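PDB 2VBF: branched-chain alpha-ketoacid decarboxylase from Lactococcus lactis, which probably decarboxylates branched-chain and aromatic alpha-keto acids to aldehydes, using thiamine diphosphate and one magnesium ion per subunit. Local coordinates for residues Leu377-Leu382 with Asp553-Leu558; Thr154-Leu159 with Ile169-Ser174. All blocks are in the same frame, centred on the assembly; numbering follows the deposited sequence.

Contact 1: Leu377-Leu382 with Asp553-Leu558; sequences LSQDRL and DAPKLL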
ATOM      1  N   LEU A 377       8.793   5.742 -32.827  1.00 22.06           N
ATOM      2  CA  LEU A 377       8.501   6.756 -31.818  1.00 21.09           C
ATOM      3  C   LEU A 377       9.717   7.098 -30.975  1.00 20.83           C
ATOM      4  O   LEU A 377      10.433   6.214 -30.514  1.00 21.30           O
ATOM      5  CB  LEU A 377       7.404   6.271 -30.875  1.00 21.37           C
ATOM      6  CG  LEU A 377       5.988   6.748 -31.108  1.00 23.21           C
ATOM      7  CD1 LEU A 377       5.108   6.143 -29.998  1.00 21.60           C
ATOM      8  CD2 LEU A 377       5.876   8.274 -31.117  1.00 22.62           C
ATOM      9  N   SER A 378       9.923   8.395 -30.780  1.00 20.76           N
ATOM     10  CA  SER A 378      10.940   8.904 -29.873  1.00 21.54           C
ATOM     11  C   SER A 378      10.247   9.804 -28.855  1.00 20.45           C
ATOM     12  O   SER A 378       9.160  10.347 -29.120  1.00 17.83           O
ATOM     13  CB  SER A 378      12.005   9.693 -30.634  1.00 22.03           C
ATOM     14  OG  SER A 378      11.456  10.874 -31.192  1.00 25.41           O
ATOM     15  N   GLN A 379      10.886   9.972 -27.705  1.00 20.28           N
ATOM     16  CA  GLN A 379      10.291  10.739 -26.612  1.00 19.45           C
ATOM     17  C   GLN A 379       9.986  12.184 -27.008  1.00 18.70           C
ATOM     18  O   GLN A 379       8.864  12.638 -26.856  1.00 18.51           O
ATOM     19  CB  GLN A 379      11.192  10.709 -25.377  1.00 17.80           C
ATOM     20  CG  GLN A 379      11.190   9.379 -24.649  1.00 17.66           C
ATOM     21  CD  GLN A 379      10.052   9.231 -23.657  1.00 15.63           C
ATOM     22  OE1 GLN A 379       9.335  10.198 -23.372  1.00 15.78           O
ATOM     23  NE2 GLN A 379       9.879   8.022 -23.122  1.00 16.35           N
ATOM     24  N   ASP A 380      10.973  12.896 -27.529  1.00 19.68           N
ATOM     25  CA  ASP A 380      10.763  14.307 -27.881  1.00 20.75           C
ATOM     26  C   ASP A 380       9.626  14.503 -28.894  1.00 20.64           C
ATOM     27  O   ASP A 380       8.783  15.387 -28.722  1.00 20.63           O
ATOM     28  CB  ASP A 380      12.064  14.939 -28.374  1.00 21.90           C
ATOM     29  CG  ASP A 380      13.090  15.096 -27.263  1.00 24.01           C
ATOM     30  OD1 ASP A 380      12.692  15.255 -26.083  1.00 23.28           O
ATOM     31  OD2 ASP A 380      14.299  15.054 -27.563  1.00 26.51           O
ATOM     32  N   ARG A 381       9.590  13.659 -29.925  1.00 20.29           N
ATOM     33  CA  ARG A 381       8.512  13.699 -30.915  1.00 19.76           C
ATOM     34  C   ARG A 381       7.157  13.300 -30.336  1.00 19.25           C
ATOM     35  O   ARG A 381       6.127  13.852 -30.726  1.00 18.80           O
ATOM     36  CB  ARG A 381       8.856  12.809 -32.121  1.00 20.29           C
ATOM     37  CG  ARG A 381      10.080  13.285 -32.896  1.00 22.66           C
ATOM     38  CD  ARG A 381       9.755  14.468 -33.806  1.00 24.22           C
ATOM     39  NE  ARG A 381       8.876  14.070 -34.903  1.00 24.92           N
ATOM     40  CZ  ARG A 381       8.372  14.905 -35.803  1.00 26.73           C
ATOM     41  NH1 ARG A 381       8.636  16.202 -35.738  1.00 27.01           N
ATOM     42  NH2 ARG A 381       7.587  14.437 -36.761  1.00 26.03           N
ATOM     43  N   LEU A 382       7.155  12.334 -29.411  1.00 17.54           N
ATOM     44  CA  LEU A 382       5.930  11.921 -28.748  1.00 16.86           C
ATOM     45  C   LEU A 382       5.238  13.119 -28.105  1.00 16.27           C
ATOM     46  O   LEU A 382       4.034  13.314 -28.297  1.00 15.88           O
ATOM     47  CB  LEU A 382       6.203  10.848 -27.684  1.00 16.44           C
ATOM     48  CG  LEU A 382       5.040  10.459 -26.764  1.00 16.71           C
ATOM     49  CD1 LEU A 382       3.822   9.942 -27.521  1.00 17.25           C
ATOM     50  CD2 LEU A 382       5.481   9.405 -25.742  1.00 15.54           C
ATOM     51  N   ASP A 553      16.010   6.212 -24.267  1.00 18.16           N
ATOM     52  CA  ASP A 553      15.390   7.448 -24.741  1.00 17.88           C
ATOM     53  C   ASP A 553      14.682   8.181 -23.599  1.00 17.77           C
ATOM     54  O   ASP A 553      13.828   7.619 -22.921  1.00 16.08           O
ATOM     55  CB  ASP A 553      14.404   7.107 -25.853  1.00 18.37           C
ATOM     56  CG  ASP A 553      13.850   8.330 -26.572  1.00 17.71           C
ATOM     57  OD1 ASP A 553      14.371   9.450 -26.407  1.00 20.44           O
ATOM     58  OD2 ASP A 553      12.862   8.138 -27.309  1.00 19.04           O
ATOM     59  N   ALA A 554      15.056   9.434 -23.396  1.00 18.81           N
ATOM     60  CA  ALA A 554      14.418  10.291 -22.395  1.00 18.48           C
ATOM     61  C   ALA A 554      14.163  11.675 -22.997  1.00 19.35           C
ATOM     62  O   ALA A 554      14.976  12.154 -23.788  1.00 19.67           O
ATOM     63  CB  ALA A 554      15.304  10.412 -21.184  1.00 18.96           C
ATOM     64  N   PRO A 555      13.048  12.320 -22.621  1.00 19.10           N
ATOM     65  CA  PRO A 555      12.773  13.661 -23.128  1.00 19.27           C
ATOM     66  C   PRO A 555      13.848  14.640 -22.669  1.00 20.46           C
ATOM     67  O   PRO A 555      14.447  14.448 -21.611  1.00 17.06           O
ATOM     68  CB  PRO A 555      11.411  14.002 -22.514  1.00 19.99           C
ATOM     69  CG  PRO A 555      11.323  13.161 -21.313  1.00 19.19           C
ATOM     70  CD  PRO A 555      12.016  11.880 -21.666  1.00 19.01           C
ATOM     71  N   LYS A 556      14.105  15.668 -23.474  1.00 20.29           N
ATOM     72  CA  LYS A 556      15.178  16.627 -23.182  1.00 22.75           C
ATOM     73  C   LYS A 556      15.178  17.121 -21.738  1.00 21.44           C
ATOM     74  O   LYS A 556      16.234  17.197 -21.114  1.00 22.80           O
ATOM     75  CB  LYS A 556      15.114  17.816 -24.150  1.00 24.79           C
ATOM     76  CG  LYS A 556      15.582  17.457 -25.548  1.00 26.51           C
ATOM     77  CD  LYS A 556      15.593  18.645 -26.502  1.00 28.22           C
ATOM     78  CE  LYS A 556      16.226  18.268 -27.847  1.00 29.97           C
ATOM     79  NZ  LYS A 556      15.342  17.408 -28.690  1.00 32.82           N
ATOM     80  N   LEU A 557      14.006  17.433 -21.193  1.00 22.07           N
ATOM     81  CA  LEU A 557      13.935  17.951 -19.819  1.00 22.30           C
ATOM     82  C   LEU A 557      14.499  16.932 -18.822  1.00 21.74           C
ATOM     83  O   LEU A 557      15.216  17.311 -17.894  1.00 22.62           O
ATOM     84  CB  LEU A 557      12.502  18.346 -19.425  1.00 22.69           C
ATOM     85  CG  LEU A 557      12.323  18.986 -18.035  1.00 22.68           C
ATOM     86  CD1 LEU A 557      13.231  20.199 -17.884  1.00 24.16           C
ATOM     87  CD2 LEU A 557      10.869  19.379 -17.780  1.00 23.33           C
ATOM     88  N   LEU A 558      14.183  15.651 -19.021  1.00 21.18           N
ATOM     89  CA  LEU A 558      14.620  14.598 -18.096  1.00 22.08           C
ATOM     90  C   LEU A 558      16.105  14.290 -18.259  1.00 22.29           C
ATOM     91  O   LEU A 558      16.784  13.953 -17.288  1.00 21.08           O
ATOM     92  CB  LEU A 558      13.789  13.316 -18.267  1.00 22.63           C
ATOM     93  CG  LEU A 558      14.178  12.104 -17.411  1.00 23.50           C
ATOM     94  CD1 LEU A 558      14.276  12.487 -15.934  1.00 23.78           C
ATOM     95  CD2 LEU A 558      13.184  10.978 -17.603  1.00 21.42           C
TER
HETATM   96  O   HOH W   1      12.552   5.586 -28.360  1.00 16.97           O
HETATM   97  O   HOH W   2      11.919   5.835 -23.179  1.00 14.59           O
HETATM   98  O   HOH W   3      13.626  11.704 -27.892  1.00 19.70           O
HETATM   99  O   HOH W   4      15.839  13.777 -25.747  1.00 23.04           O
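Two aspartates, one from each segment, receive backbone N-H groups at the neighbouring helix starts. Asp553 OD2 accepts from Gln379 N at 2.7 Å, in the first turn of helix 379-389; the donor comes from the syn side but lies 26° out of the carboxylate plane. In the reverse direction Lys556 N donates a hydrogen bond to Asp380 OD1 at 3.0 Å, here on the syn lone pair, at the start of helix 556-568. The N-H groups and positive ends of the two helix starts would be expected to favour the charged form of these carboxylates.

The salt bridge joins Asp380 OD2 to Lys556 NZ at 2.8 Å. The lysine chain runs extended until its last torsion, where it bends and brings the ammonium over the carboxylate, 62° out of its plane. One lysine thus grips both oxygens of Asp380, with its backbone N on one and its NZ on the other.

Four waters reinforce the seam. One joins Leu377 O to Asp553 OD2, another Gln379 NE2 to Asp553 O, a third Asp380 N to Asp553 OD1, and the last donates to both Asp380 OD2 and Ala554 O.

Van der Waals contact centres on Gln379. Its CG lies 3.4 Å from Asp553 OD2, with amide and carboxylate planes 76° apart, and its chain, bent at chi2, runs alongside the Pro555 ring, OE1 standing 3.6 Å from Pro555 CD. The amide is fixed further by Trp383, which hydrogen-bonds OE1, and weakly by Thr402, a residue that binds thiamine diphosphate.

Reciprocal carboxylate to backbone N-H bonds at two helix starts, with Ser378 and Pro555 as N-caps, thus join helix 379-389 to the C-terminal helix 556-568, in the second shell of the thiamine diphosphate site.

Contact 2: Thr154-Leu159 with Ile169-Ser174; sequences TAARTL and IDRVLS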
ATOM      1  N   THR A 154      -2.481  14.326   8.387  1.00 10.14           N
ATOM      2  CA  THR A 154      -3.863  14.784   8.424  1.00 10.81           C
ATOM      3  C   THR A 154      -3.966  16.147   9.112  1.00 11.05           C
ATOM      4  O   THR A 154      -3.225  16.441  10.040  1.00 12.23           O
ATOM      5  CB  THR A 154      -4.773  13.769   9.185  1.00 10.05           C
ATOM      6  OG1 THR A 154      -4.188  13.463  10.456  1.00 10.90           O
ATOM      7  CG2 THR A 154      -4.990  12.449   8.380  1.00  8.44           C
ATOM      8  N   ALA A 155      -4.867  16.995   8.622  1.00 10.87           N
ATOM      9  CA  ALA A 155      -5.114  18.296   9.248  1.00 12.19           C
ATOM     10  C   ALA A 155      -5.952  18.156  10.512  1.00 12.71           C
ATOM     11  O   ALA A 155      -5.874  18.994  11.421  1.00 12.88           O
ATOM     12  CB  ALA A 155      -5.806  19.206   8.286  1.00 12.01           C
ATOM     13  N   ALA A 156      -6.789  17.127  10.544  1.00 11.93           N
ATOM     14  CA  ALA A 156      -7.633  16.851  11.692  1.00 12.34           C
ATOM     15  C   ALA A 156      -8.027  15.385  11.676  1.00 12.42           C
ATOM     16  O   ALA A 156      -8.064  14.754  10.615  1.00 11.78           O
ATOM     17  CB  ALA A 156      -8.887  17.733  11.651  1.00 12.36           C
ATOM     18  N   ARG A 157      -8.332  14.856  12.854  1.00 11.79           N
ATOM     19  CA  ARG A 157      -8.704  13.456  13.004  1.00 12.50           C
ATOM     20  C   ARG A 157      -9.636  13.274  14.187  1.00 12.52           C
ATOM     21  O   ARG A 157      -9.545  14.025  15.164  1.00 11.66           O
ATOM     22  CB  ARG A 157      -7.452  12.600  13.170  1.00 13.70           C
ATOM     23  CG  ARG A 157      -6.684  12.798  14.462  1.00 15.23           C
ATOM     24  CD  ARG A 157      -5.202  12.532  14.265  1.00 15.58           C
ATOM     25  NE  ARG A 157      -4.667  13.534  13.372  1.00 16.60           N
ATOM     26  CZ  ARG A 157      -4.355  14.781  13.723  1.00 16.33           C
ATOM     27  NH1 ARG A 157      -4.455  15.206  14.980  1.00 16.70           N
ATOM     28  NH2 ARG A 157      -3.909  15.612  12.801  1.00 17.65           N
ATOM     29  N   THR A 158     -10.526  12.289  14.101  1.00 12.11           N
ATOM     30  CA  THR A 158     -11.474  12.030  15.182  1.00 12.94           C
ATOM     31  C   THR A 158     -11.827  10.553  15.324  1.00 13.29           C
ATOM     32  O   THR A 158     -11.929   9.837  14.326  1.00 14.36           O
ATOM     33  CB  THR A 158     -12.781  12.858  14.996  1.00 13.64           C
ATOM     34  OG1 THR A 158     -13.652  12.692  16.140  1.00 14.73           O
ATOM     35  CG2 THR A 158     -13.527  12.447  13.730  1.00 13.23           C
ATOM     36  N   LEU A 159     -11.975  10.121  16.575  1.00 14.16           N
ATOM     37  CA  LEU A 159     -12.637   8.862  16.920  1.00 14.97           C
ATOM     38  C   LEU A 159     -14.053   9.203  17.369  1.00 15.74           C
ATOM     39  O   LEU A 159     -14.239   9.829  18.431  1.00 16.69           O
ATOM     40  CB  LEU A 159     -11.905   8.146  18.055  1.00 16.26           C
ATOM     41  CG  LEU A 159     -12.648   6.967  18.699  1.00 16.78           C
ATOM     42  CD1 LEU A 159     -13.050   5.916  17.646  1.00 19.10           C
ATOM     43  CD2 LEU A 159     -11.813   6.367  19.812  1.00 17.76           C
ATOM     44  N   ILE A 169     -17.698  15.360  13.482  1.00 15.43           N
ATOM     45  CA  ILE A 169     -17.792  15.360  12.022  1.00 14.96           C
ATOM     46  C   ILE A 169     -17.693  16.778  11.478  1.00 15.39           C
ATOM     47  O   ILE A 169     -16.927  17.055  10.555  1.00 14.73           O
ATOM     48  CB  ILE A 169     -19.100  14.699  11.542  1.00 14.41           C
ATOM     49  CG1 ILE A 169     -19.025  13.188  11.760  1.00 14.87           C
ATOM     50  CG2 ILE A 169     -19.400  15.049  10.082  1.00 13.48           C
ATOM     51  CD1 ILE A 169     -20.360  12.472  11.618  1.00 13.86           C
ATOM     52  N   ASP A 170     -18.453  17.690  12.076  1.00 14.90           N
ATOM     53  CA  ASP A 170     -18.462  19.065  11.641  1.00 16.26           C
ATOM     54  C   ASP A 170     -17.107  19.737  11.866  1.00 14.33           C
ATOM     55  O   ASP A 170     -16.651  20.480  11.012  1.00 15.30           O
ATOM     56  CB  ASP A 170     -19.590  19.815  12.338  1.00 17.08           C
ATOM     57  CG  ASP A 170     -20.956  19.433  11.795  1.00 19.97           C
ATOM     58  OD1 ASP A 170     -21.025  18.598  10.867  1.00 19.36           O
ATOM     59  OD2 ASP A 170     -21.971  19.974  12.281  1.00 21.32           O
ATOM     60  N   ARG A 171     -16.458  19.407  12.976  1.00 15.15           N
ATOM     61  CA  ARG A 171     -15.151  19.960  13.298  1.00 16.01           C
ATOM     62  C   ARG A 171     -14.138  19.561  12.236  1.00 15.62           C
ATOM     63  O   ARG A 171     -13.433  20.406  11.703  1.00 16.04           O
ATOM     64  CB  ARG A 171     -14.658  19.482  14.657  1.00 15.17           C
ATOM     65  CG  ARG A 171     -13.253  20.023  15.018  1.00 15.07           C
ATOM     66  CD  ARG A 171     -12.773  19.552  16.366  1.00 16.11           C
ATOM     67  NE  ARG A 171     -12.518  18.112  16.459  1.00 16.68           N
ATOM     68  CZ  ARG A 171     -11.435  17.507  15.985  1.00 16.24           C
ATOM     69  NH1 ARG A 171     -10.504  18.192  15.330  1.00 15.57           N
ATOM     70  NH2 ARG A 171     -11.292  16.207  16.159  1.00 17.42           N
ATOM     71  N   VAL A 172     -14.071  18.271  11.931  1.00 15.26           N
ATOM     72  CA  VAL A 172     -13.031  17.807  11.004  1.00 14.85           C
ATOM     73  C   VAL A 172     -13.327  18.252   9.564  1.00 14.03           C
ATOM     74  O   VAL A 172     -12.409  18.650   8.856  1.00 15.49           O
ATOM     75  CB  VAL A 172     -12.781  16.274  11.115  1.00 14.82           C
ATOM     76  CG1 VAL A 172     -12.511  15.866  12.573  1.00 13.78           C
ATOM     77  CG2 VAL A 172     -13.948  15.477  10.530  1.00 18.33           C
ATOM     78  N   LEU A 173     -14.592  18.231   9.139  1.00 14.51           N
ATOM     79  CA  LEU A 173     -14.939  18.667   7.793  1.00 14.91           C
ATOM     80  C   LEU A 173     -14.822  20.181   7.635  1.00 14.66           C
ATOM     81  O   LEU A 173     -14.529  20.673   6.551  1.00 14.94           O
ATOM     82  CB  LEU A 173     -16.334  18.176   7.389  1.00 14.34           C
ATOM     83  CG  LEU A 173     -16.508  16.655   7.339  1.00 15.48           C
ATOM     84  CD1 LEU A 173     -17.919  16.280   6.931  1.00 14.63           C
ATOM     85  CD2 LEU A 173     -15.509  16.004   6.387  1.00 13.94           C
ATOM     86  N   SER A 174     -15.064  20.920   8.719  1.00 16.59           N
ATOM     87  CA  SER A 174     -14.806  22.360   8.716  1.00 17.13           C
ATOM     88  C   SER A 174     -13.310  22.616   8.518  1.00 16.18           C
ATOM     89  O   SER A 174     -12.934  23.525   7.770  1.00 17.02           O
ATOM     90  CB  SER A 174     -15.312  23.008  10.008  1.00 18.75           C
ATOM     91  OG  SER A 174     -16.731  23.022  10.026  1.00 20.44           O
TER
HETATM   92  O   HOH W   5      -7.861  16.781  15.082  1.00 13.13           O
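Strand 156-159 and helix 169-174 run nearly antiparallel, their axes 163° apart and 7.9 Å away at closest approach, with Ala156 and Val172 facing each other at 5.5 Å between CA atoms. The helix belongs to the longer 165-179, which packs along this edge strand of the six-stranded parallel sheet.

Val172 fills the middle of the interface. Its CG1 meets Thr158 CG2 at 3.7 Å, the two side chains crossing at about a right angle, and Ala156 CB adds a looser methyl contact. The same CG1 also lies over one face of the Arg171 guanidinium, offset toward its rim, so valine and arginine pack against each other as well as against the strand.

Arg171 provides the direct polar link. Extended through chi2 (180°) and bent at chi3, it brings NH2 to within 3.0 Å of Arg157 O. The carbonyl oxygen lies close to the guanidinium plane, yet the nitrogen stands 45° above the carbonyl plane. NH1 donates to a water that also accepts from Arg157 N, so the one guanidinium meets Arg157 O directly and Arg157 N through a water. Glu168 makes a salt bridge to NH2, probably offsetting its charge, and hydrogen-bonds Thr158 OG1.

On the strand, the Arg157 side chain starts away from the helix and curls back to Thr154, where NE and NH2 both hold OG1 side-on; the NE bond is 3.0 Å long.

Well away from the cofactor sites, this contact is the strand-helix half of the beta-alpha-beta unit 156-159, 165-179, 183-188, the right-handed crossover characteristic of the parallel alpha/beta domains of thiamine diphosphate enzymes.

Overall arrangement
The two contacts lie on opposite sides of the chain's centre, about 44 Å apart between centres, and share no secondary-structure element. Contact 2 is buried and local in sequence, lying within a single crossover of the N-terminal parallel sheet. Contact 1, partly buried, brings together segments with 170 residues between them, including the strands of the C-terminal parallel sheet. Their chemistry follows: contact 1 relies on carboxylates, helix N-termini and bridging waters, while contact 2 rests on methyl packing with one arginine reaching the backbone of an edge strand. Only contact 1 comes near the cofactor, with the side chain of Gln379 about 5 Å from thiamine diphosphate at the nearest atoms.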